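Local coordinates for L-2,4-diaminobutyric acid acetyltransferase (Geobacillus sp., PDB 6SLL), which catalyses the acetyl-coenzyme A-dependent acetylation of L-2,4-diaminobutyric acid, a step in the biosynthesis of the chemical chaperone ectoine, at residues A132-F137 against P169-G174; A76-R81 against H117-I122; V19-P24 against A103-T108. One frame throughout, in Å; residues are numbered along the deposited sequence. Where two conformers were deposited one is given.

Contact 1. Residues A132-F137 against P169-G174; sequences ASRRLF and PLFVIG. With COA (coenzyme A), chain F.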
loop_
_atom_site.group_PDB
_atom_site.type_symbol
_atom_site.label_atom_id
_atom_site.label_comp_id
_atom_site.label_asym_id
_atom_site.label_seq_id
_atom_site.Cartn_x
_atom_site.Cartn_y
_atom_site.Cartn_z
ATOM N N ALA B 132 -4.354 22.284 -6.861
ATOM C CA ALA B 132 -5.564 22.177 -6.008
ATOM C C ALA B 132 -5.315 21.369 -4.783
ATOM O O ALA B 132 -5.837 21.646 -3.691
ATOM C CB ALA B 132 -6.684 21.631 -6.850
ATOM N N SER B 133 -4.465 20.320 -4.911
ATOM C CA SER B 133 -4.124 19.522 -3.779
ATOM C C SER B 133 -3.374 20.282 -2.701
ATOM O O SER B 133 -3.558 20.155 -1.489
ATOM C CB SER B 133 -3.351 18.258 -4.221
ATOM O OG SER B 133 -4.107 17.341 -5.046
ATOM N N ARG B 134 -2.437 21.120 -3.148
ATOM C CA ARG B 134 -1.812 22.023 -2.233
ATOM C C ARG B 134 -2.736 22.930 -1.421
ATOM O O ARG B 134 -2.671 23.057 -0.203
ATOM C CB ARG B 134 -0.738 22.938 -2.893
ATOM C CG ARG B 134 0.365 22.243 -3.431
ATOM C CD ARG B 134 1.646 22.890 -3.579
ATOM N NE ARG B 134 2.640 21.802 -3.844
ATOM C CZ ARG B 134 3.857 22.101 -3.708
ATOM N NH1 ARG B 134 4.800 21.287 -4.150
ATOM N NH2 ARG B 134 4.073 23.416 -3.429
ATOM N N ARG B 135 -3.749 23.481 -2.153
ATOM C CA ARG B 135 -4.764 24.307 -1.429
ATOM C C ARG B 135 -5.591 23.485 -0.480
ATOM O O ARG B 135 -5.948 23.956 0.652
ATOM C CB ARG B 135 -5.652 25.009 -2.355
ATOM C CG ARG B 135 -4.971 26.114 -2.986
ATOM C CD ARG B 135 -4.458 27.139 -1.929
ATOM N NE ARG B 135 -5.393 27.429 -0.765
ATOM C CZ ARG B 135 -5.017 27.764 0.550
ATOM N NH1 ARG B 135 -3.704 27.822 0.932
ATOM N NH2 ARG B 135 -6.004 28.024 1.460
ATOM N N LEU B 136 -5.921 22.217 -0.843
ATOM C CA LEU B 136 -6.684 21.348 0.055
ATOM C C LEU B 136 -5.967 21.236 1.376
ATOM O O LEU B 136 -6.527 21.420 2.476
ATOM C CB LEU B 136 -6.846 20.007 -0.586
ATOM C CG LEU B 136 -7.463 18.948 0.310
ATOM C CD1 LEU B 136 -8.895 19.273 0.665
ATOM C CD2 LEU B 136 -7.361 17.627 -0.425
ATOM N N PHE B 137 -4.654 20.840 1.324
ATOM C CA PHE B 137 -3.962 20.498 2.549
ATOM C C PHE B 137 -3.555 21.783 3.315
ATOM O O PHE B 137 -3.670 21.805 4.553
ATOM C CB PHE B 137 -2.745 19.643 2.280
ATOM C CG PHE B 137 -3.153 18.239 1.966
ATOM C CD1 PHE B 137 -3.533 17.370 2.991
ATOM C CD2 PHE B 137 -3.117 17.769 0.701
ATOM C CE1 PHE B 137 -3.914 16.119 2.755
ATOM C CE2 PHE B 137 -3.499 16.441 0.430
ATOM C CZ PHE B 137 -3.911 15.665 1.459
ATOM N N PRO B 169 7.477 16.643 -2.762
ATOM C CA PRO B 169 7.901 17.162 -1.464
ATOM C C PRO B 169 6.907 16.715 -0.385
ATOM O O PRO B 169 5.695 16.569 -0.613
ATOM C CB PRO B 169 7.857 18.649 -1.638
ATOM C CG PRO B 169 7.058 18.827 -2.835
ATOM C CD PRO B 169 7.120 17.701 -3.696
ATOM N N LEU B 170 7.437 16.532 0.817
ATOM C CA LEU B 170 6.656 16.064 1.984
ATOM C C LEU B 170 6.096 17.190 2.793
ATOM O O LEU B 170 6.837 18.043 3.288
ATOM C CB LEU B 170 7.553 15.161 2.876
ATOM C CG LEU B 170 6.899 14.540 4.042
ATOM C CD1 LEU B 170 5.866 13.486 3.631
ATOM C CD2 LEU B 170 7.945 13.959 4.991
ATOM N N PHE B 171 4.773 17.212 2.919
ATOM C CA PHE B 171 4.075 18.148 3.781
ATOM C C PHE B 171 3.847 17.438 5.049
ATOM O O PHE B 171 3.341 16.312 5.122
ATOM C CB PHE B 171 2.724 18.539 3.127
ATOM C CG PHE B 171 2.838 19.503 1.963
ATOM C CD1 PHE B 171 3.502 19.139 0.788
ATOM C CD2 PHE B 171 2.329 20.760 2.067
ATOM C CE1 PHE B 171 3.659 20.010 -0.281
ATOM C CE2 PHE B 171 2.436 21.615 0.944
ATOM C CZ PHE B 171 3.263 21.289 -0.128
ATOM N N VAL B 172 4.138 18.096 6.160
ATOM C CA VAL B 172 3.897 17.628 7.544
ATOM C C VAL B 172 2.945 18.636 8.194
ATOM O O VAL B 172 3.365 19.824 8.389
ATOM C CB VAL B 172 5.161 17.452 8.382
ATOM C CG1 VAL B 172 4.832 16.966 9.805
ATOM C CG2 VAL B 172 6.090 16.461 7.695
ATOM N N ILE B 173 1.755 18.224 8.542
ATOM C CA ILE B 173 0.748 19.113 9.118
ATOM C C ILE B 173 0.485 18.703 10.534
ATOM O O ILE B 173 0.210 17.546 10.821
ATOM C CB ILE B 173 -0.525 19.050 8.345
ATOM C CG1 ILE B 173 -0.329 19.500 6.852
ATOM C CG2 ILE B 173 -1.630 19.888 8.972
ATOM C CD1 ILE B 173 -1.413 19.072 5.946
ATOM N N GLY B 174 0.668 19.618 11.456
ATOM C CA GLY B 174 0.556 19.345 12.861
ATOM C C GLY B 174 1.528 20.107 13.665
ATOM O O GLY B 174 2.353 20.839 13.151
HETATM N N1A COA F . -8.999 26.336 -8.520
HETATM C C2A COA F . -8.865 27.022 -7.376
HETATM N N3A COA F . -9.004 26.574 -6.126
HETATM C C4A COA F . -9.369 25.262 -6.082
HETATM C C5A COA F . -9.503 24.457 -7.206
HETATM C C6A COA F . -9.305 25.008 -8.488
HETATM N N6A COA F . -9.441 24.371 -9.614
HETATM N N7A COA F . -9.938 23.207 -6.788
HETATM C C8A COA F . -9.965 23.246 -5.464
HETATM N N9A COA F . -9.590 24.469 -5.016
HETATM C C1B COA F . -9.472 24.850 -3.676
HETATM C C2B COA F . -10.826 25.166 -3.030
HETATM O O2B COA F . -11.196 26.485 -3.255
HETATM C C3B COA F . -10.525 24.727 -1.609
HETATM O O3B COA F . -9.625 25.757 -1.019
HETATM P P3B COA F . -10.189 26.856 0.036
HETATM O O7A COA F . -10.409 25.927 1.249
HETATM O O8A COA F . -9.097 27.937 0.070
HETATM O O9A COA F . -11.755 27.122 -0.237
HETATM C C4B COA F . -9.636 23.529 -1.801
HETATM O O4B COA F . -8.916 23.726 -2.993
HETATM C C5B COA F . -10.462 22.246 -1.679
HETATM O O5B COA F . -11.559 22.279 -2.623
HETATM P P1A COA F . -12.534 21.045 -2.858
HETATM O O1A COA F . -13.689 21.537 -3.633
HETATM O O2A COA F . -12.767 20.301 -1.598
HETATM O O3A COA F . -11.590 20.167 -3.826
HETATM P P2A COA F . -12.090 19.077 -4.906
HETATM O O4A COA F . -13.200 18.270 -4.353
HETATM O O5A COA F . -12.323 19.769 -6.211
HETATM O O6A COA F . -10.846 18.143 -4.996
HETATM C CBP COA F . -8.614 17.570 -5.697
HETATM C CCP COA F . -9.477 18.609 -5.029
HETATM C CDP COA F . -7.128 17.987 -5.493
HETATM C CEP COA F . -8.852 16.243 -5.069
HETATM C CAP COA F . -9.016 17.560 -7.209
HETATM O OAP COA F . -8.629 18.838 -7.781
HETATM C C9P COA F . -8.425 16.472 -8.036
HETATM O O9P COA F . -8.681 15.263 -7.896
HETATM N N8P COA F . -7.561 16.935 -8.979
HETATM C C7P COA F . -6.861 16.216 -9.925
HETATM C C6P COA F . -6.637 17.078 -11.273
HETATM C C5P COA F . -5.520 18.062 -11.165
HETATM O O5P COA F . -5.490 18.842 -10.149
HETATM N N4P COA F . -4.733 18.188 -12.077
HETATM C C3P COA F . -3.595 19.199 -12.073
HETATM C C2P COA F . -2.618 18.840 -13.436
HETATM S S1P COA F . -3.502 19.449 -14.839
#

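Contact 2. Residues A76-R81 against H117-I122; sequences AFRSPR and HGVRFI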
loop_
_atom_site.group_PDB
_atom_site.type_symbol
_atom_site.label_atom_id
_atom_site.label_comp_id
_atom_site.label_asym_id
_atom_site.label_seq_id
_atom_site.Cartn_x
_atom_site.Cartn_y
_atom_site.Cartn_z
ATOM N N ALA B 76 -5.333 6.391 3.041
ATOM C CA ALA B 76 -4.399 6.790 4.073
ATOM C C ALA B 76 -4.148 5.600 4.923
ATOM O O ALA B 76 -4.875 4.605 4.965
ATOM C CB ALA B 76 -4.985 7.922 4.920
ATOM N N PHE B 77 -3.078 5.688 5.763
ATOM C CA PHE B 77 -2.716 4.648 6.739
ATOM C C PHE B 77 -1.947 5.266 7.858
ATOM O O PHE B 77 -1.238 6.286 7.653
ATOM C CB PHE B 77 -1.971 3.459 6.105
ATOM C CG PHE B 77 -0.710 3.868 5.391
ATOM C CD1 PHE B 77 0.484 4.123 6.055
ATOM C CD2 PHE B 77 -0.705 4.046 4.029
ATOM C CE1 PHE B 77 1.624 4.557 5.378
ATOM C CE2 PHE B 77 0.453 4.441 3.361
ATOM C CZ PHE B 77 1.614 4.700 4.009
ATOM N N ARG B 78 -2.061 4.730 9.062
ATOM C CA ARG B 78 -1.196 5.167 10.139
ATOM C C ARG B 78 0.194 4.578 9.960
ATOM O O ARG B 78 0.355 3.408 9.637
ATOM C CB ARG B 78 -1.780 4.803 11.502
ATOM C CG ARG B 78 -3.103 5.429 11.695
ATOM C CD ARG B 78 -3.681 5.606 12.855
ATOM N NE ARG B 78 -2.975 6.310 13.935
ATOM C CZ ARG B 78 -3.597 6.745 14.974
ATOM N NH1 ARG B 78 -4.880 6.579 15.119
ATOM N NH2 ARG B 78 -2.890 7.282 15.979
ATOM N N SER B 79 1.236 5.409 10.138
ATOM C CA SER B 79 2.603 4.896 9.938
ATOM C C SER B 79 2.906 3.801 10.950
ATOM O O SER B 79 2.827 4.068 12.128
ATOM C CB SER B 79 3.535 6.108 10.092
ATOM O OG SER B 79 4.874 5.615 10.080
ATOM N N PRO B 80 3.365 2.658 10.494
ATOM C CA PRO B 80 3.631 1.596 11.485
ATOM C C PRO B 80 4.646 1.946 12.538
ATOM O O PRO B 80 4.403 1.666 13.761
ATOM C CB PRO B 80 4.097 0.431 10.586
ATOM C CG PRO B 80 3.317 0.606 9.337
ATOM C CD PRO B 80 3.283 2.110 9.129
ATOM N N ARG B 81 5.712 2.633 12.236
ATOM C CA ARG B 81 6.714 2.985 13.241
ATOM C C ARG B 81 6.335 4.222 14.044
ATOM O O ARG B 81 6.823 4.311 15.205
ATOM C CB ARG B 81 8.073 3.253 12.697
ATOM C CG ARG B 81 8.768 2.126 12.013
ATOM C CD ARG B 81 10.161 2.506 11.552
ATOM N NE ARG B 81 10.191 3.579 10.646
ATOM C CZ ARG B 81 9.943 3.508 9.353
ATOM N NH1 ARG B 81 9.792 2.400 8.779
ATOM N NH2 ARG B 81 9.881 4.579 8.635
ATOM N N HIS B 117 -8.327 8.327 15.686
ATOM C CA HIS B 117 -8.227 8.932 17.014
ATOM C C HIS B 117 -6.759 9.003 17.403
ATOM O O HIS B 117 -6.026 8.016 17.288
ATOM C CB HIS B 117 -8.988 8.055 18.030
ATOM C CG HIS B 117 -8.772 8.477 19.407
ATOM N ND1 HIS B 117 -7.763 7.972 20.231
ATOM C CD2 HIS B 117 -9.436 9.366 20.146
ATOM C CE1 HIS B 117 -7.896 8.568 21.425
ATOM N NE2 HIS B 117 -8.861 9.398 21.345
ATOM N N GLY B 118 -6.347 10.123 17.961
ATOM C CA GLY B 118 -4.979 10.241 18.403
ATOM C C GLY B 118 -3.970 10.659 17.298
ATOM O O GLY B 118 -2.789 10.704 17.634
ATOM N N VAL B 119 -4.389 10.841 16.081
ATOM C CA VAL B 119 -3.469 11.269 15.076
ATOM C C VAL B 119 -3.040 12.687 15.402
ATOM O O VAL B 119 -3.848 13.616 15.553
ATOM C CB VAL B 119 -4.116 11.204 13.701
ATOM C CG1 VAL B 119 -3.294 11.982 12.666
ATOM C CG2 VAL B 119 -4.297 9.776 13.242
ATOM N N ARG B 120 -1.740 12.884 15.501
ATOM C CA ARG B 120 -1.193 14.160 15.821
ATOM C C ARG B 120 -0.573 14.885 14.618
ATOM O O ARG B 120 -0.440 16.119 14.666
ATOM C CB ARG B 120 -0.214 14.016 16.971
ATOM C CG ARG B 120 -0.008 15.237 17.853
ATOM C CD ARG B 120 1.000 14.967 18.984
ATOM N NE ARG B 120 1.291 16.242 19.571
ATOM C CZ ARG B 120 2.453 16.851 19.646
ATOM N NH1 ARG B 120 3.596 16.138 19.313
ATOM N NH2 ARG B 120 2.552 18.001 20.267
ATOM N N PHE B 121 -0.250 14.156 13.541
ATOM C CA PHE B 121 0.270 14.722 12.316
ATOM C C PHE B 121 -0.326 14.064 11.092
ATOM O O PHE B 121 -0.507 12.828 11.165
ATOM C CB PHE B 121 1.816 14.578 12.234
ATOM C CG PHE B 121 2.553 15.364 13.301
ATOM C CD1 PHE B 121 2.966 16.628 13.033
ATOM C CD2 PHE B 121 2.872 14.775 14.462
ATOM C CE1 PHE B 121 3.621 17.403 13.978
ATOM C CE2 PHE B 121 3.601 15.499 15.452
ATOM C CZ PHE B 121 3.912 16.838 15.169
ATOM N N ILE B 122 -0.507 14.811 10.026
ATOM C CA ILE B 122 -0.682 14.241 8.705
ATOM C C ILE B 122 0.622 14.433 7.957
ATOM O O ILE B 122 1.197 15.550 7.965
ATOM C CB ILE B 122 -1.824 14.896 7.966
ATOM C CG1 ILE B 122 -3.179 14.491 8.563
ATOM C CG2 ILE B 122 -1.743 14.635 6.498
ATOM C CD1 ILE B 122 -4.351 15.305 7.996
#

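Contact 3. Residues V19-P24 against A103-T108; sequences VVYRRP and AKAMLT. With COA (coenzyme A), chain F.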
loop_
_atom_site.group_PDB
_atom_site.type_symbol
_atom_site.label_atom_id
_atom_site.label_comp_id
_atom_site.label_asym_id
_atom_site.label_seq_id
_atom_site.Cartn_x
_atom_site.Cartn_y
_atom_site.Cartn_z
ATOM N N VAL B 19 -24.041 14.238 -1.776
ATOM C CA VAL B 19 -22.931 13.311 -1.798
ATOM C C VAL B 19 -22.914 12.553 -0.520
ATOM O O VAL B 19 -23.176 13.071 0.568
ATOM C CB VAL B 19 -21.608 14.061 -2.006
ATOM C CG1 VAL B 19 -20.407 13.117 -1.937
ATOM C CG2 VAL B 19 -21.593 14.802 -3.322
ATOM N N VAL B 20 -22.702 11.213 -0.616
ATOM C CA VAL B 20 -22.622 10.379 0.560
ATOM C C VAL B 20 -21.175 9.868 0.721
ATOM O O VAL B 20 -20.479 9.566 -0.219
ATOM C CB VAL B 20 -23.702 9.443 0.612
ATOM C CG1 VAL B 20 -25.095 10.021 0.638
ATOM C CG2 VAL B 20 -23.610 8.580 -0.480
ATOM N N TYR B 21 -20.816 9.768 2.005
ATOM C CA TYR B 21 -19.428 9.454 2.417
ATOM C C TYR B 21 -19.399 8.162 3.164
ATOM O O TYR B 21 -20.259 7.978 4.094
ATOM C CB TYR B 21 -18.852 10.605 3.260
ATOM C CG TYR B 21 -18.772 11.914 2.443
ATOM C CD1 TYR B 21 -17.662 12.196 1.652
ATOM C CD2 TYR B 21 -19.801 12.824 2.484
ATOM C CE1 TYR B 21 -17.589 13.349 0.918
ATOM C CE2 TYR B 21 -19.750 13.943 1.686
ATOM C CZ TYR B 21 -18.640 14.249 0.909
ATOM O OH TYR B 21 -18.533 15.335 0.126
ATOM N N ARG B 22 -18.466 7.284 2.898
ATOM C CA ARG B 22 -18.414 5.999 3.601
ATOM C C ARG B 22 -16.962 5.448 3.478
ATOM O O ARG B 22 -16.206 5.848 2.641
ATOM C CB ARG B 22 -19.358 4.952 2.998
ATOM C CG ARG B 22 -19.065 4.589 1.564
ATOM C CD ARG B 22 -20.042 3.596 1.033
ATOM N NE ARG B 22 -19.835 3.346 -0.438
ATOM C CZ ARG B 22 -18.974 2.454 -0.957
ATOM N NH1 ARG B 22 -18.145 1.798 -0.145
ATOM N NH2 ARG B 22 -18.863 2.307 -2.240
ATOM N N ARG B 23 -16.658 4.459 4.312
ATOM C CA ARG B 23 -15.403 3.776 4.089
ATOM C C ARG B 23 -15.505 2.815 2.901
ATOM O O ARG B 23 -16.613 2.289 2.563
ATOM C CB ARG B 23 -14.905 3.071 5.377
ATOM C CG ARG B 23 -15.647 1.794 5.592
ATOM C CD ARG B 23 -15.104 1.104 6.923
ATOM N NE ARG B 23 -14.929 2.047 8.157
ATOM C CZ ARG B 23 -15.768 2.674 9.009
ATOM N NH1 ARG B 23 -16.722 2.397 8.802
ATOM N NH2 ARG B 23 -15.823 3.621 10.011
ATOM N N PRO B 24 -14.413 2.613 2.223
ATOM C CA PRO B 24 -14.430 1.646 1.115
ATOM C C PRO B 24 -14.481 0.232 1.587
ATOM O O PRO B 24 -14.245 -0.035 2.786
ATOM C CB PRO B 24 -13.107 1.936 0.401
ATOM C CG PRO B 24 -12.185 2.369 1.492
ATOM C CD PRO B 24 -13.092 3.209 2.425
ATOM N N ALA B 103 -13.454 17.022 -1.709
ATOM C CA ALA B 103 -12.196 16.625 -1.098
ATOM C C ALA B 103 -12.073 17.164 0.336
ATOM O O ALA B 103 -11.612 16.417 1.227
ATOM C CB ALA B 103 -10.994 17.098 -1.924
ATOM N N LYS B 104 -12.488 18.405 0.578
ATOM C CA LYS B 104 -12.418 18.942 1.916
ATOM C C LYS B 104 -13.301 18.114 2.850
ATOM O O LYS B 104 -12.907 17.839 3.978
ATOM C CB LYS B 104 -12.862 20.365 1.903
ATOM C CG LYS B 104 -12.796 21.105 3.194
ATOM C CD LYS B 104 -13.315 22.552 3.074
ATOM C CE LYS B 104 -12.465 23.419 2.195
ATOM N NZ LYS B 104 -12.732 24.899 2.497
ATOM N N ALA B 105 -14.457 17.717 2.403
ATOM C CA ALA B 105 -15.380 16.913 3.226
ATOM C C ALA B 105 -14.782 15.530 3.446
ATOM O O ALA B 105 -14.942 14.984 4.572
ATOM C CB ALA B 105 -16.761 16.802 2.596
ATOM N N MET B 106 -14.133 14.935 2.467
ATOM C CA MET B 106 -13.549 13.639 2.694
ATOM C C MET B 106 -12.412 13.717 3.717
ATOM O O MET B 106 -12.263 12.839 4.558
ATOM C CB MET B 106 -12.932 13.052 1.397
ATOM C CG MET B 106 -13.953 12.550 0.394
ATOM S SD MET B 106 -13.261 11.561 -0.934
ATOM C CE MET B 106 -12.222 12.769 -1.762
ATOM N N LEU B 107 -11.575 14.780 3.627
ATOM C CA LEU B 107 -10.428 14.885 4.513
ATOM C C LEU B 107 -10.906 15.159 5.915
ATOM O O LEU B 107 -10.458 14.522 6.905
ATOM C CB LEU B 107 -9.495 16.008 4.020
ATOM C CG LEU B 107 -8.274 16.317 4.864
ATOM C CD1 LEU B 107 -7.411 15.058 5.109
ATOM C CD2 LEU B 107 -7.428 17.405 4.253
ATOM N N THR B 108 -11.848 16.077 6.111
ATOM C CA THR B 108 -12.386 16.391 7.437
ATOM C C THR B 108 -13.048 15.107 7.950
ATOM O O THR B 108 -12.869 14.704 9.148
ATOM C CB THR B 108 -13.432 17.516 7.319
ATOM O OG1 THR B 108 -12.729 18.686 6.928
ATOM C CG2 THR B 108 -14.205 17.738 8.610
HETATM N N1A COA F . -8.999 26.336 -8.520
HETATM C C2A COA F . -8.865 27.022 -7.376
HETATM N N3A COA F . -9.004 26.574 -6.126
HETATM C C4A COA F . -9.369 25.262 -6.082
HETATM C C5A COA F . -9.503 24.457 -7.206
HETATM C C6A COA F . -9.305 25.008 -8.488
HETATM N N6A COA F . -9.441 24.371 -9.614
HETATM N N7A COA F . -9.938 23.207 -6.788
HETATM C C8A COA F . -9.965 23.246 -5.464
HETATM N N9A COA F . -9.590 24.469 -5.016
HETATM C C1B COA F . -9.472 24.850 -3.676
HETATM C C2B COA F . -10.826 25.166 -3.030
HETATM O O2B COA F . -11.196 26.485 -3.255
HETATM C C3B COA F . -10.525 24.727 -1.609
HETATM O O3B COA F . -9.625 25.757 -1.019
HETATM P P3B COA F . -10.189 26.856 0.036
HETATM O O7A COA F . -10.409 25.927 1.249
HETATM O O8A COA F . -9.097 27.937 0.070
HETATM O O9A COA F . -11.755 27.122 -0.237
HETATM C C4B COA F . -9.636 23.529 -1.801
HETATM O O4B COA F . -8.916 23.726 -2.993
HETATM C C5B COA F . -10.462 22.246 -1.679
HETATM O O5B COA F . -11.559 22.279 -2.623
HETATM P P1A COA F . -12.534 21.045 -2.858
HETATM O O1A COA F . -13.689 21.537 -3.633
HETATM O O2A COA F . -12.767 20.301 -1.598
HETATM O O3A COA F . -11.590 20.167 -3.826
HETATM P P2A COA F . -12.090 19.077 -4.906
HETATM O O4A COA F . -13.200 18.270 -4.353
HETATM O O5A COA F . -12.323 19.769 -6.211
HETATM O O6A COA F . -10.846 18.143 -4.996
HETATM C CBP COA F . -8.614 17.570 -5.697
HETATM C CCP COA F . -9.477 18.609 -5.029
HETATM C CDP COA F . -7.128 17.987 -5.493
HETATM C CEP COA F . -8.852 16.243 -5.069
HETATM C CAP COA F . -9.016 17.560 -7.209
HETATM O OAP COA F . -8.629 18.838 -7.781
HETATM C C9P COA F . -8.425 16.472 -8.036
HETATM O O9P COA F . -8.681 15.263 -7.896
HETATM N N8P COA F . -7.561 16.935 -8.979
HETATM C C7P COA F . -6.861 16.216 -9.925
HETATM C C6P COA F . -6.637 17.078 -11.273
HETATM C C5P COA F . -5.520 18.062 -11.165
HETATM O O5P COA F . -5.490 18.842 -10.149
HETATM N N4P COA F . -4.733 18.188 -12.077
HETATM C C3P COA F . -3.595 19.199 -12.073
HETATM C C2P COA F . -2.618 18.840 -13.436
HETATM S S1P COA F . -3.502 19.449 -14.839
#

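Contact 1. Residues A132-F137 against P169-G174
The guanidinium of Arg134 carries the aromatic tip of Phe171 on one of its faces, with CZ of the ring 3.7 Å above the plane and over its centre. The two planes stand 69° apart, so the phenyl group meets the cation with its rim: CZ of Arg134 lies at the edge of the Phe171 ring, near its plane. Pro169 comes in obliquely, its CG 3.6 Å from NH1 of Arg134. The arginine chain runs extended from CG to NE, which carries the charged end across from helix to strand; there NH1 is hydrogen-bonded to the carbonyl of Val126, and NE more weakly to that of Ser127. These bonds probably hold the guanidinium plane in place against Phe171. The ring of Phe137 has CD2 of Leu136 over one face, displaced toward the rim, while CD1 of Ile173 approaches it obliquely and lies 3.9 Å from CB of Phe137. No hydrogen bond joins 132-137 to 169-174; the contact is van der Waals, and the carbonyl O of Phe137, 3.8 Å from CD1 of Ile173, takes part beside the side chains. The Phe137 side chain lies about 6 Å from a bound 2,4-diaminobutyric acid. Facing the coenzyme, Ala132 CB lies 3.5 Å from OAP of the pantetheine arm, and Arg135 NH2 gives a long, weak bond of 3.4 Å to O8A of the 3'-phosphate, its NH1 a salt bridge to Glu142. The axes of the short pieces 132-137 and 169-173 run nearly parallel, 19° apart, and come within 11.2 Å, as expected of a helix laid on the sheet of a GNAT fold. Strand 168-173 is hydrogen-bonded between 121-125 and 148-154, and Phe137 reaches Val88 and Val91 of strand 85-93.

Contact 2. Residues A76-R81 against H117-I122
Arg78, at the end of strand 69-78, reaches across to the loop that follows helix 102-112 and leads into strand 121-125 of the GNAT sheet. Before it in the strand, Ala76 and Phe77 turn to other partners: Ala76 packs on Leu86 and Leu110, and Phe77 meets the ring of Phe57 of the second subunit. The Arg78 chain bends at chi3 (54°), bringing its guanidinium over Val119, whose CG2 sits 3.6 Å above the centre of one face. Its polar edge is gripped by carbonyls: NH1 gives hydrogen bonds to His117 O and to Ala115 O, and NE to Pro83 O. A methionine here would remove these N-H donors, and would probably leave the His117 carbonyl without its mate and the loop freer to shift. Further on, Ser79, Pro80 and Arg81 turn to the second subunit, where Arg81 forms a salt bridge with Asp59 of that chain. Within the loop, Gly118 has a positive phi (84°), where a CB would collide with the carbonyl O of His117. The bond from Arg78 NH1 to His117 O measures 2.8 Å and is nearly straight at 164°, the donor standing above the carbonyl plane.

Contact 3. Residues V19-P24 against A103-T108
With CG of Tyr21 anti to its carbonyl carbon (chi1 -63°), the phenol extends from strand 20-22 to the near side of helix 102-112, where it meets Ala105 and Met106. Met106 takes a similar first torsion (chi1 -74°), and this places its CG at the edge of the tyrosine ring, near the ring plane and 3.8 Å from CE1. The two side chains cross at about a right angle, and the atom that touches is the CG methylene, not the sulfur. Ala105 fills the outer end: its CB lies 3.6 Å from CZ of Tyr21 and 3.4 Å from OH, approaching the ring obliquely. No hydrogen bond links 19-24 to 103-108; the phenol rests on the helix by van der Waals contacts of its ring and hydroxyl. Strand 20-22 is an outermost strand of the sheet within this chain, and the helix is the one that in the GNAT fold receives the pyrophosphate of the coenzyme at its N-terminal end. Here the backbone N of Ala103 bonds to O4A of coenzyme A at 2.9 Å and that of Lys104 to O2A at the same length, one phosphate oxygen for each N-H. The positive end of the helix dipole would be expected to strengthen both bonds. Lys104 reaches out from the helix to the 3'-phosphate, and NZ meets O7A of the coenzyme at 2.8 Å. Glu143 forms a salt bridge with the same NZ, giving the ammonium a carboxylate as well as a phosphate partner. Tyr21 also touches Ile102 and Ala64, and Met106 continues to Met62 of strand 62-66.

From the N terminus, the chain opens contact 3 at 19-24 and closes it at 103-108, a loop spanning 78 residues that takes in the first strands of the sheet. Contact 2 opens inside that loop, at 76-81, and closes beyond it at 117-122, so the two cross. Contact 1 opens only afterwards, at 132-137, and closes at 169-174, in series with both. All three reach the same sheet: contact 3 ties an outermost strand to helix 102-112, contact 2 joins strand 69-78 to the entry of 121-125, and contact 1 sets helix 131-144 on strand 168-173. Contacts 1 and 3 share coenzyme A, while Ile173 N is probably hydrogen-bonded to Ile122 O between contacts 1 and 2.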